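Local coordinates for protein PnpC (Pseudomonas putida, PDB 3N9T) that probably catalyses the ferric iron-dependent intradiol ring cleavage of hydroxyquinol, as a member of the intradiol dioxygenase family, at residues G112-T125 and Q167-D179. Sequence-based numbering, arbitrary orientation.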
loop_
_atom_site.group_PDB
_atom_site.type_symbol
_atom_site.label_atom_id
_atom_site.label_comp_id
_atom_site.label_asym_id
_atom_site.label_seq_id
_atom_site.Cartn_x
_atom_site.Cartn_y
_atom_site.Cartn_z
ATOM N N GLY A 112 -18.652 4.634 27.291
ATOM C CA GLY A 112 -19.597 4.359 28.364
ATOM C C GLY A 112 -19.043 3.625 29.561
ATOM O O GLY A 112 -19.777 2.853 30.197
ATOM N N MET A 113 -17.771 3.872 29.900
ATOM C CA MET A 113 -17.194 3.246 31.095
ATOM C C MET A 113 -17.595 4.027 32.360
ATOM O O MET A 113 -17.974 5.194 32.252
ATOM C CB MET A 113 -15.670 3.059 30.949
ATOM C CG MET A 113 -15.352 2.066 29.776
ATOM S SD MET A 113 -15.914 0.413 30.209
ATOM C CE MET A 113 -16.874 -0.061 28.799
ATOM N N PRO A 114 -17.489 3.399 33.533
ATOM C CA PRO A 114 -17.953 4.048 34.792
ATOM C C PRO A 114 -17.232 5.359 35.135
ATOM O O PRO A 114 -15.978 5.473 34.949
ATOM C CB PRO A 114 -17.639 2.994 35.863
ATOM C CG PRO A 114 -17.551 1.648 35.096
ATOM C CD PRO A 114 -16.882 2.073 33.779
ATOM N N ASP A 115 -18.012 6.352 35.584
ATOM C CA ASP A 115 -17.431 7.599 36.149
ATOM C C ASP A 115 -16.886 7.214 37.546
ATOM O O ASP A 115 -17.647 6.757 38.376
ATOM C CB ASP A 115 -18.479 8.708 36.249
ATOM C CG ASP A 115 -18.999 9.098 34.919
ATOM O OD1 ASP A 115 -18.311 9.845 34.259
ATOM O OD2 ASP A 115 -20.105 8.649 34.552
ATOM N N ARG A 116 -15.584 7.316 37.779
ATOM C CA ARG A 116 -15.045 6.834 39.049
ATOM C C ARG A 116 -14.640 7.970 39.943
ATOM O O ARG A 116 -14.192 9.024 39.437
ATOM C CB ARG A 116 -13.826 5.898 38.799
ATOM C CG ARG A 116 -14.121 4.755 37.826
ATOM C CD ARG A 116 -13.045 3.610 37.997
ATOM N NE ARG A 116 -13.364 2.477 37.095
ATOM C CZ ARG A 116 -14.142 1.448 37.450
ATOM N NH1 ARG A 116 -14.741 1.439 38.646
ATOM N NH2 ARG A 116 -14.349 0.433 36.609
ATOM N N GLY A 117 -14.769 7.764 41.267
ATOM C CA GLY A 117 -14.400 8.771 42.276
ATOM C C GLY A 117 -12.885 8.966 42.435
ATOM O O GLY A 117 -12.069 8.152 41.963
ATOM N N TYR A 118 -12.510 10.026 43.122
ATOM C CA TYR A 118 -11.063 10.305 43.362
ATOM C C TYR A 118 -10.393 9.145 44.104
ATOM O O TYR A 118 -10.831 8.780 45.177
ATOM C CB TYR A 118 -10.917 11.556 44.158
ATOM C CG TYR A 118 -9.508 12.047 44.423
ATOM C CD1 TYR A 118 -8.889 12.932 43.552
ATOM C CD2 TYR A 118 -8.854 11.690 45.600
ATOM C CE1 TYR A 118 -7.607 13.408 43.801
ATOM C CE2 TYR A 118 -7.591 12.191 45.872
ATOM C CZ TYR A 118 -7.003 13.030 45.005
ATOM O OH TYR A 118 -5.791 13.485 45.303
ATOM N N GLY A 119 -9.368 8.534 43.510
ATOM C CA GLY A 119 -8.739 7.383 44.168
ATOM C C GLY A 119 -9.483 6.061 44.069
ATOM O O GLY A 119 -9.023 5.045 44.622
ATOM N N GLU A 120 -10.582 6.023 43.308
ATOM C CA GLU A 120 -11.295 4.785 43.126
ATOM C C GLU A 120 -10.425 3.721 42.436
ATOM O O GLU A 120 -9.690 4.005 41.510
ATOM C CB GLU A 120 -12.569 5.017 42.313
ATOM C CG GLU A 120 -13.426 3.734 42.177
ATOM C CD GLU A 120 -14.800 4.054 41.596
ATOM O OE1 GLU A 120 -15.326 5.130 41.907
ATOM O OE2 GLU A 120 -15.342 3.243 40.852
ATOM N N ASN A 121 -10.530 2.480 42.877
ATOM C CA ASN A 121 -9.825 1.380 42.220
ATOM C C ASN A 121 -10.520 0.879 40.939
ATOM O O ASN A 121 -11.712 0.597 40.966
ATOM C CB ASN A 121 -9.669 0.241 43.223
ATOM C CG ASN A 121 -9.049 -0.985 42.618
ATOM O OD1 ASN A 121 -8.052 -0.915 41.883
ATOM N ND2 ASN A 121 -9.673 -2.139 42.880
ATOM N N MET A 122 -9.809 0.798 39.803
ATOM C CA MET A 122 -10.433 0.210 38.602
ATOM C C MET A 122 -9.982 -1.235 38.292
ATOM O O MET A 122 -10.422 -1.812 37.275
ATOM C CB MET A 122 -10.240 1.090 37.368
ATOM C CG MET A 122 -8.742 1.543 37.099
ATOM S SD MET A 122 -8.734 2.251 35.492
ATOM C CE MET A 122 -6.972 2.137 35.134
ATOM N N ALA A 123 -9.076 -1.764 39.113
ATOM C CA ALA A 123 -8.499 -3.086 38.861
ATOM C C ALA A 123 -9.405 -4.101 39.549
ATOM O O ALA A 123 -9.381 -4.243 40.745
ATOM C CB ALA A 123 -7.102 -3.208 39.391
ATOM N N LEU A 124 -10.204 -4.780 38.763
ATOM C CA LEU A 124 -11.058 -5.799 39.326
ATOM C C LEU A 124 -10.342 -7.145 39.286
ATOM O O LEU A 124 -10.803 -8.087 39.912
ATOM C CB LEU A 124 -12.425 -5.798 38.607
ATOM C CG LEU A 124 -13.037 -4.390 38.415
ATOM C CD1 LEU A 124 -14.386 -4.505 37.826
ATOM C CD2 LEU A 124 -13.095 -3.565 39.694
ATOM N N THR A 125 -9.202 -7.230 38.592
ATOM C CA THR A 125 -8.416 -8.480 38.502
ATOM C C THR A 125 -7.092 -8.421 39.300
ATOM O O THR A 125 -6.776 -7.410 39.917
ATOM C CB THR A 125 -8.168 -8.887 37.030
ATOM O OG1 THR A 125 -7.510 -7.826 36.323
ATOM C CG2 THR A 125 -9.505 -9.182 36.327
ATOM N N GLN A 167 -13.118 -10.715 30.968
ATOM C CA GLN A 167 -12.920 -9.828 32.152
ATOM C C GLN A 167 -14.232 -9.113 32.526
ATOM O O GLN A 167 -15.051 -8.846 31.630
ATOM C CB GLN A 167 -11.884 -8.742 31.854
ATOM C CG GLN A 167 -10.413 -9.182 31.757
ATOM C CD GLN A 167 -9.566 -8.060 31.143
ATOM O OE1 GLN A 167 -9.830 -6.886 31.388
ATOM N NE2 GLN A 167 -8.587 -8.415 30.302
ATOM N N PRO A 168 -14.392 -8.754 33.807
ATOM C CA PRO A 168 -15.558 -7.969 34.297
ATOM C C PRO A 168 -15.743 -6.665 33.510
ATOM O O PRO A 168 -14.743 -6.040 33.104
ATOM C CB PRO A 168 -15.203 -7.654 35.760
ATOM C CG PRO A 168 -14.151 -8.574 36.149
ATOM C CD PRO A 168 -13.472 -9.131 34.895
ATOM N N PHE A 169 -17.006 -6.285 33.265
ATOM C CA PHE A 169 -17.345 -4.972 32.730
ATOM C C PHE A 169 -16.600 -3.865 33.493
ATOM O O PHE A 169 -16.593 -3.832 34.709
ATOM C CB PHE A 169 -18.864 -4.692 32.819
ATOM C CG PHE A 169 -19.244 -3.331 32.343
ATOM C CD1 PHE A 169 -19.576 -3.112 31.010
ATOM C CD2 PHE A 169 -19.270 -2.254 33.232
ATOM C CE1 PHE A 169 -19.922 -1.841 30.548
ATOM C CE2 PHE A 169 -19.597 -0.978 32.790
ATOM C CZ PHE A 169 -19.931 -0.765 31.436
ATOM N N GLY A 170 -15.969 -2.974 32.731
ATOM C CA GLY A 170 -15.275 -1.788 33.297
ATOM C C GLY A 170 -13.910 -2.081 33.893
ATOM O O GLY A 170 -13.256 -1.189 34.352
ATOM N N ASN A 171 -13.446 -3.325 33.829
ATOM C CA ASN A 171 -12.182 -3.629 34.433
ATOM C C ASN A 171 -11.084 -2.770 33.802
ATOM O O ASN A 171 -10.983 -2.689 32.594
ATOM C CB ASN A 171 -11.827 -5.069 34.173
ATOM C CG ASN A 171 -10.607 -5.495 34.923
ATOM O OD1 ASN A 171 -10.442 -5.202 36.106
ATOM N ND2 ASN A 171 -9.762 -6.267 34.246
ATOM N N LEU A 172 -10.272 -2.173 34.652
ATOM C CA LEU A 172 -9.094 -1.383 34.215
ATOM C C LEU A 172 -9.493 -0.370 33.188
ATOM O O LEU A 172 -8.687 0.005 32.326
ATOM C CB LEU A 172 -7.987 -2.336 33.709
ATOM C CG LEU A 172 -7.360 -3.194 34.854
ATOM C CD1 LEU A 172 -6.469 -4.273 34.278
ATOM C CD2 LEU A 172 -6.594 -2.396 35.934
ATOM N N ARG A 173 -10.745 0.109 33.292
ATOM C CA ARG A 173 -11.179 1.324 32.573
ATOM C C ARG A 173 -11.929 2.226 33.534
ATOM O O ARG A 173 -12.549 1.751 34.520
ATOM C CB ARG A 173 -12.056 1.014 31.351
ATOM C CG ARG A 173 -11.534 -0.059 30.423
ATOM C CD ARG A 173 -12.565 -0.445 29.352
ATOM N NE ARG A 173 -11.908 -1.353 28.400
ATOM C CZ ARG A 173 -11.238 -0.949 27.328
ATOM N NH1 ARG A 173 -11.120 0.361 27.062
ATOM N NH2 ARG A 173 -10.650 -1.857 26.536
ATOM N N GLY A 174 -11.820 3.530 33.313
ATOM C CA GLY A 174 -12.634 4.462 34.109
ATOM C C GLY A 174 -12.584 5.879 33.596
ATOM O O GLY A 174 -11.615 6.265 32.935
ATOM N N ARG A 175 -13.562 6.683 34.023
ATOM C CA ARG A 175 -13.556 8.109 33.734
ATOM C C ARG A 175 -13.403 8.808 35.067
ATOM O O ARG A 175 -14.332 8.818 35.874
ATOM C CB ARG A 175 -14.901 8.519 33.111
ATOM C CG ARG A 175 -15.073 10.004 33.131
ATOM C CD ARG A 175 -16.151 10.423 32.133
ATOM N NE ARG A 175 -15.644 10.503 30.757
ATOM C CZ ARG A 175 -16.241 11.232 29.831
ATOM N NH1 ARG A 175 -17.330 11.905 30.179
ATOM N NH2 ARG A 175 -15.750 11.323 28.600
ATOM N N TYR A 176 -12.239 9.381 35.294
ATOM C CA TYR A 176 -11.907 10.120 36.527
ATOM C C TYR A 176 -11.936 11.646 36.297
ATOM O O TYR A 176 -12.038 12.112 35.122
ATOM C CB TYR A 176 -10.481 9.703 36.935
ATOM C CG TYR A 176 -10.367 8.268 37.433
ATOM C CD1 TYR A 176 -10.293 7.189 36.537
ATOM C CD2 TYR A 176 -10.334 7.999 38.794
ATOM C CE1 TYR A 176 -10.183 5.858 36.980
ATOM C CE2 TYR A 176 -10.222 6.671 39.273
ATOM C CZ TYR A 176 -10.130 5.640 38.371
ATOM O OH TYR A 176 -9.955 4.395 38.825
ATOM N N ARG A 177 -11.866 12.431 37.387
ATOM C CA ARG A 177 -11.965 13.883 37.259
ATOM C C ARG A 177 -10.930 14.593 38.110
ATOM O O ARG A 177 -10.530 14.093 39.207
ATOM C CB ARG A 177 -13.400 14.325 37.624
ATOM C CG ARG A 177 -14.355 14.079 36.505
ATOM C CD ARG A 177 -15.803 14.399 36.901
ATOM N NE ARG A 177 -16.707 14.393 35.750
ATOM C CZ ARG A 177 -17.156 13.273 35.157
ATOM N NH1 ARG A 177 -16.836 12.035 35.601
ATOM N NH2 ARG A 177 -17.964 13.375 34.126
ATOM N N SER A 178 -10.462 15.738 37.628
ATOM C CA SER A 178 -9.525 16.500 38.386
ATOM C C SER A 178 -10.378 17.307 39.405
ATOM O O SER A 178 -11.534 17.709 39.102
ATOM C CB SER A 178 -8.719 17.368 37.425
ATOM O OG SER A 178 -9.530 18.438 36.879
ATOM N N ASP A 179 -9.857 17.521 40.620
ATOM C CA ASP A 179 -10.639 18.214 41.642
ATOM C C ASP A 179 -10.396 19.712 41.572
ATOM O O ASP A 179 -9.747 20.189 40.654
ATOM C CB ASP A 179 -10.322 17.643 43.062
ATOM C CG ASP A 179 -8.908 17.925 43.531
ATOM O OD1 ASP A 179 -8.178 18.780 43.010
ATOM O OD2 ASP A 179 -8.466 17.256 44.467
HETATM O O HOH W 1 -19.405 11.494 32.366
HETATM O O HOH W 2 -12.335 10.965 39.919
HETATM O O HOH W 3 -15.370 10.685 37.229
#
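R116 lies extended across G174, whose missing side chain gives its methylenes passage, and turns its guanidinium edge to backbone carbonyls. NE, 2.8 Å from R173 O, and NH2 grip that one oxygen side-on in the guanidinium plane; NH2 also reaches G170 O at 3.0 Å, from above the carbonyl plane. NH1 makes a salt bridge with E120 OE2, which probably offsets its charge. Replaced by an alanine, this residue would lose the guanidinium, which would probably leave R173 O without these two donors and the E120 carboxylate without its cationic mate. R116 CB sits over one face of the Y176 ring, 3.8 Å from its centroid, while Y176 OH donates to E120 O. M122 SD meets the edge of this ring, whereas M113 SD stands above the F169 face. N171 suits the far end because its amide both accepts and donates: OD1 takes L124 N at 2.7 Å, nearly along the C=O axis, and ND2 gives to Q167 OE1. D115 OD1 forms a salt bridge with R177 NH1, lying in the guanidinium plane. A single beta bridge, D115 with R175, lays the loop along strand 173-177, which pairs with strand 148-152; M122 and L172 touch strand 183-189, and R173 packs on the iron ligand Y160 and hydrogen-bonds to S161 O.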